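Local coordinates for protein acetyl xylan esterase (Paenibacillus sp. R4, PDB 6AGQ) that probably removes acetyl groups from acetylated xylan, acting as a cold-active esterase with an alpha/beta-hydrolase fold, at residues V90-Y95 and I179-G184. Sequence-based numbering, arbitrary orientation.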
ATOM      1  N   VAL A  90     -18.582  28.638  19.661  1.00 25.46           N
ATOM      2  CA  VAL A  90     -19.118  28.210  18.346  1.00 23.89           C
ATOM      3  C   VAL A  90     -18.116  27.287  17.714  1.00 22.94           C
ATOM      4  O   VAL A  90     -16.918  27.646  17.481  1.00 21.68           O
ATOM      5  CB  VAL A  90     -19.448  29.454  17.458  1.00 22.98           C
ATOM      6  CG1 VAL A  90     -19.908  29.036  16.083  1.00 21.54           C
ATOM      7  CG2 VAL A  90     -20.552  30.299  18.106  1.00 22.52           C
ATOM      8  N   LYS A  91     -18.592  26.086  17.448  1.00 24.30           N
ATOM      9  CA  LYS A  91     -17.805  25.045  16.821  1.00 23.79           C
ATOM     10  C   LYS A  91     -18.140  24.875  15.298  1.00 23.51           C
ATOM     11  O   LYS A  91     -19.296  24.740  14.909  1.00 24.25           O
ATOM     12  CB  LYS A  91     -18.073  23.723  17.540  1.00 24.28           C
ATOM     13  CG  LYS A  91     -17.416  22.528  16.933  1.00 28.26           C
ATOM     14  CD  LYS A  91     -17.439  21.307  17.841  1.00 28.70           C
ATOM     15  CE  LYS A  91     -16.710  20.149  17.165  1.00 30.46           C
ATOM     16  NZ  LYS A  91     -16.955  18.887  17.924  1.00 32.17           N
ATOM     17  N   TYR A  92     -17.115  24.778  14.469  1.00 21.40           N
ATOM     18  CA  TYR A  92     -17.269  24.561  13.015  1.00 20.18           C
ATOM     19  C   TYR A  92     -16.575  23.267  12.675  1.00 21.71           C
ATOM     20  O   TYR A  92     -15.587  22.901  13.305  1.00 27.48           O
ATOM     21  CB  TYR A  92     -16.618  25.692  12.275  1.00 20.42           C
ATOM     22  CG  TYR A  92     -17.137  27.098  12.559  1.00 22.00           C
ATOM     23  CD1 TYR A  92     -18.432  27.424  12.363  1.00 23.16           C
ATOM     24  CD2 TYR A  92     -16.285  28.105  12.988  1.00 23.74           C
ATOM     25  CE1 TYR A  92     -18.904  28.700  12.593  1.00 26.56           C
ATOM     26  CE2 TYR A  92     -16.738  29.382  13.192  1.00 27.42           C
ATOM     27  CZ  TYR A  92     -18.070  29.670  13.002  1.00 27.89           C
ATOM     28  OH  TYR A  92     -18.547  30.944  13.241  1.00 31.67           O
ATOM     29  N   HIS A  93     -17.043  22.539  11.685  1.00 22.79           N
ATOM     30  CA  HIS A  93     -16.664  21.152  11.561  1.00 24.06           C
ATOM     31  C   HIS A  93     -15.770  20.956  10.343  1.00 22.92           C
ATOM     32  O   HIS A  93     -15.643  21.821   9.503  1.00 21.80           O
ATOM     33  CB  HIS A  93     -17.886  20.231  11.513  1.00 22.16           C
ATOM     34  CG  HIS A  93     -18.688  20.382  10.263  1.00 22.00           C
ATOM     35  ND1 HIS A  93     -18.247  19.916   9.024  1.00 19.77           N
ATOM     36  CD2 HIS A  93     -19.932  20.883  10.068  1.00 19.62           C
ATOM     37  CE1 HIS A  93     -19.186  20.167   8.125  1.00 21.11           C
ATOM     38  NE2 HIS A  93     -20.209  20.762   8.730  1.00 22.32           N
ATOM     39  N   GLY A  94     -15.165  19.787  10.308  1.00 22.12           N
ATOM     40  CA  GLY A  94     -14.233  19.370   9.263  1.00 22.25           C
ATOM     41  C   GLY A  94     -14.826  19.030   7.924  1.00 22.36           C
ATOM     42  O   GLY A  94     -16.029  18.934   7.741  1.00 23.43           O
ATOM     43  N   TYR A  95     -13.956  18.872   6.950  1.00 22.98           N
ATOM     44  CA  TYR A  95     -14.415  18.758   5.567  1.00 21.96           C
ATOM     45  C   TYR A  95     -15.234  17.533   5.377  1.00 20.84           C
ATOM     46  O   TYR A  95     -14.757  16.435   5.609  1.00 21.21           O
ATOM     47  CB  TYR A  95     -13.205  18.687   4.634  1.00 24.22           C
ATOM     48  CG  TYR A  95     -13.548  18.829   3.157  1.00 22.26           C
ATOM     49  CD1 TYR A  95     -13.833  20.069   2.627  1.00 23.24           C
ATOM     50  CD2 TYR A  95     -13.577  17.743   2.329  1.00 21.30           C
ATOM     51  CE1 TYR A  95     -14.075  20.238   1.278  1.00 22.72           C
ATOM     52  CE2 TYR A  95     -13.850  17.885   0.971  1.00 22.23           C
ATOM     53  CZ  TYR A  95     -14.073  19.151   0.449  1.00 22.99           C
ATOM     54  OH  TYR A  95     -14.380  19.359  -0.880  1.00 20.99           O
ATOM     55  N   ILE A 179     -17.407  35.401  23.491  1.00 25.55           N
ATOM     56  CA  ILE A 179     -17.574  34.412  22.422  1.00 27.57           C
ATOM     57  C   ILE A 179     -16.217  33.819  21.964  1.00 26.68           C
ATOM     58  O   ILE A 179     -15.279  34.576  21.683  1.00 24.01           O
ATOM     59  CB  ILE A 179     -18.209  35.056  21.197  1.00 30.02           C
ATOM     60  CG1 ILE A 179     -19.594  35.639  21.523  1.00 33.64           C
ATOM     61  CG2 ILE A 179     -18.316  34.068  20.020  1.00 29.12           C
ATOM     62  CD1 ILE A 179     -20.093  36.552  20.398  1.00 33.63           C
ATOM     63  N   ALA A 180     -16.127  32.488  21.883  1.00 21.07           N
ATOM     64  CA  ALA A 180     -14.976  31.822  21.296  1.00 23.60           C
ATOM     65  C   ALA A 180     -15.413  31.026  20.077  1.00 24.80           C
ATOM     66  O   ALA A 180     -16.555  30.548  20.031  1.00 26.29           O
ATOM     67  CB  ALA A 180     -14.306  30.916  22.286  1.00 24.62           C
ATOM     68  N   VAL A 181     -14.527  30.949  19.091  1.00 23.44           N
ATOM     69  CA  VAL A 181     -14.751  30.211  17.813  1.00 22.30           C
ATOM     70  C   VAL A 181     -13.691  29.120  17.719  1.00 22.88           C
ATOM     71  O   VAL A 181     -12.518  29.377  18.040  1.00 26.81           O
ATOM     72  CB  VAL A 181     -14.801  31.126  16.566  1.00 22.89           C
ATOM     73  CG1 VAL A 181     -16.085  31.960  16.518  1.00 22.80           C
ATOM     74  CG2 VAL A 181     -13.630  32.063  16.513  1.00 27.03           C
ATOM     75  N   TYR A 182     -14.109  27.879  17.394  1.00 24.40           N
ATOM     76  CA  TYR A 182     -13.255  26.681  17.502  1.00 24.43           C
ATOM     77  C   TYR A 182     -13.578  25.720  16.370  1.00 24.67           C
ATOM     78  O   TYR A 182     -14.691  25.671  15.900  1.00 29.17           O
ATOM     79  CB  TYR A 182     -13.435  26.010  18.865  1.00 25.84           C
ATOM     80  CG  TYR A 182     -13.194  24.539  18.891  1.00 32.09           C
ATOM     81  CD1 TYR A 182     -11.911  24.023  18.669  1.00 41.02           C
ATOM     82  CD2 TYR A 182     -14.225  23.643  19.104  1.00 33.66           C
ATOM     83  CE1 TYR A 182     -11.666  22.650  18.590  1.00 44.50           C
ATOM     84  CE2 TYR A 182     -13.998  22.273  19.079  1.00 36.96           C
ATOM     85  CZ  TYR A 182     -12.713  21.781  18.814  1.00 45.04           C
ATOM     86  OH  TYR A 182     -12.453  20.445  18.751  1.00 43.95           O
ATOM     87  N   GLY A 183     -12.579  24.981  15.912  1.00 22.89           N
ATOM     88  CA  GLY A 183     -12.752  23.958  14.901  1.00 23.49           C
ATOM     89  C   GLY A 183     -11.464  23.370  14.430  1.00 22.46           C
ATOM     90  O   GLY A 183     -10.410  24.050  14.432  1.00 25.62           O
ATOM     91  N   GLY A 184     -11.545  22.113  14.036  1.00 23.25           N
ATOM     92  CA  GLY A 184     -10.429  21.440  13.421  1.00 25.16           C
ATOM     93  C   GLY A 184     -10.492  21.382  11.895  1.00 26.47           C
ATOM     94  O   GLY A 184     -11.541  21.112  11.296  1.00 26.68           O
TER
HETATM   95  O   HOH W   1     -14.010  20.838  14.010  1.00 29.32           O
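The carbonyl oxygen of Val90 receives the amide of Tyr182, N to O 2.8 Å, and the CA-H of Val181 also points at it. Tyr182 O repeats the pattern one step on: Tyr92 N donates to it over 3.0 Å, and Lys91 CA lies 3.3 Å away with an angle of 151° at the hydrogen. With Val90 N bonded to Ala180 O at 2.8 Å, this alternation is the signature of parallel pairing, and the N-to-C directions of the two short strand segments differ by 22°. Past Tyr92 the direct ladder gives way to a water, which donates to Tyr92 O and accepts from Gly184 N.

On one face, Lys91 and Tyr182 run side by side. CG of each is anti to its backbone N (chi1 175° for Lys91), and the extended lysine chain follows the CD2-CE2 side of the ring, Lys91 CD coming 3.8 Å from Tyr182 CE2. At its end, Lys91 NZ makes a long, weak ion pair with Glu104. An alanine in place of Lys91 would probably leave this side of the Tyr182 ring without its aliphatic neighbour and remove the weak ion pair to Glu104. On the other face, Val181 CG1 meets Val90 CB at 4.3 Å and approaches the Tyr92 ring obliquely; Tyr92 OH bonds to Cys161 O.

Gly183 begins a GxSxG sequence, consistent with the nucleophile elbow of this fold leading into helix 186-197. That helix packs on Tyr92 and Val181, helix 153-170 on Val90 and Val181, while strands 114-118 and 203-207 flank the pair within the central sheet.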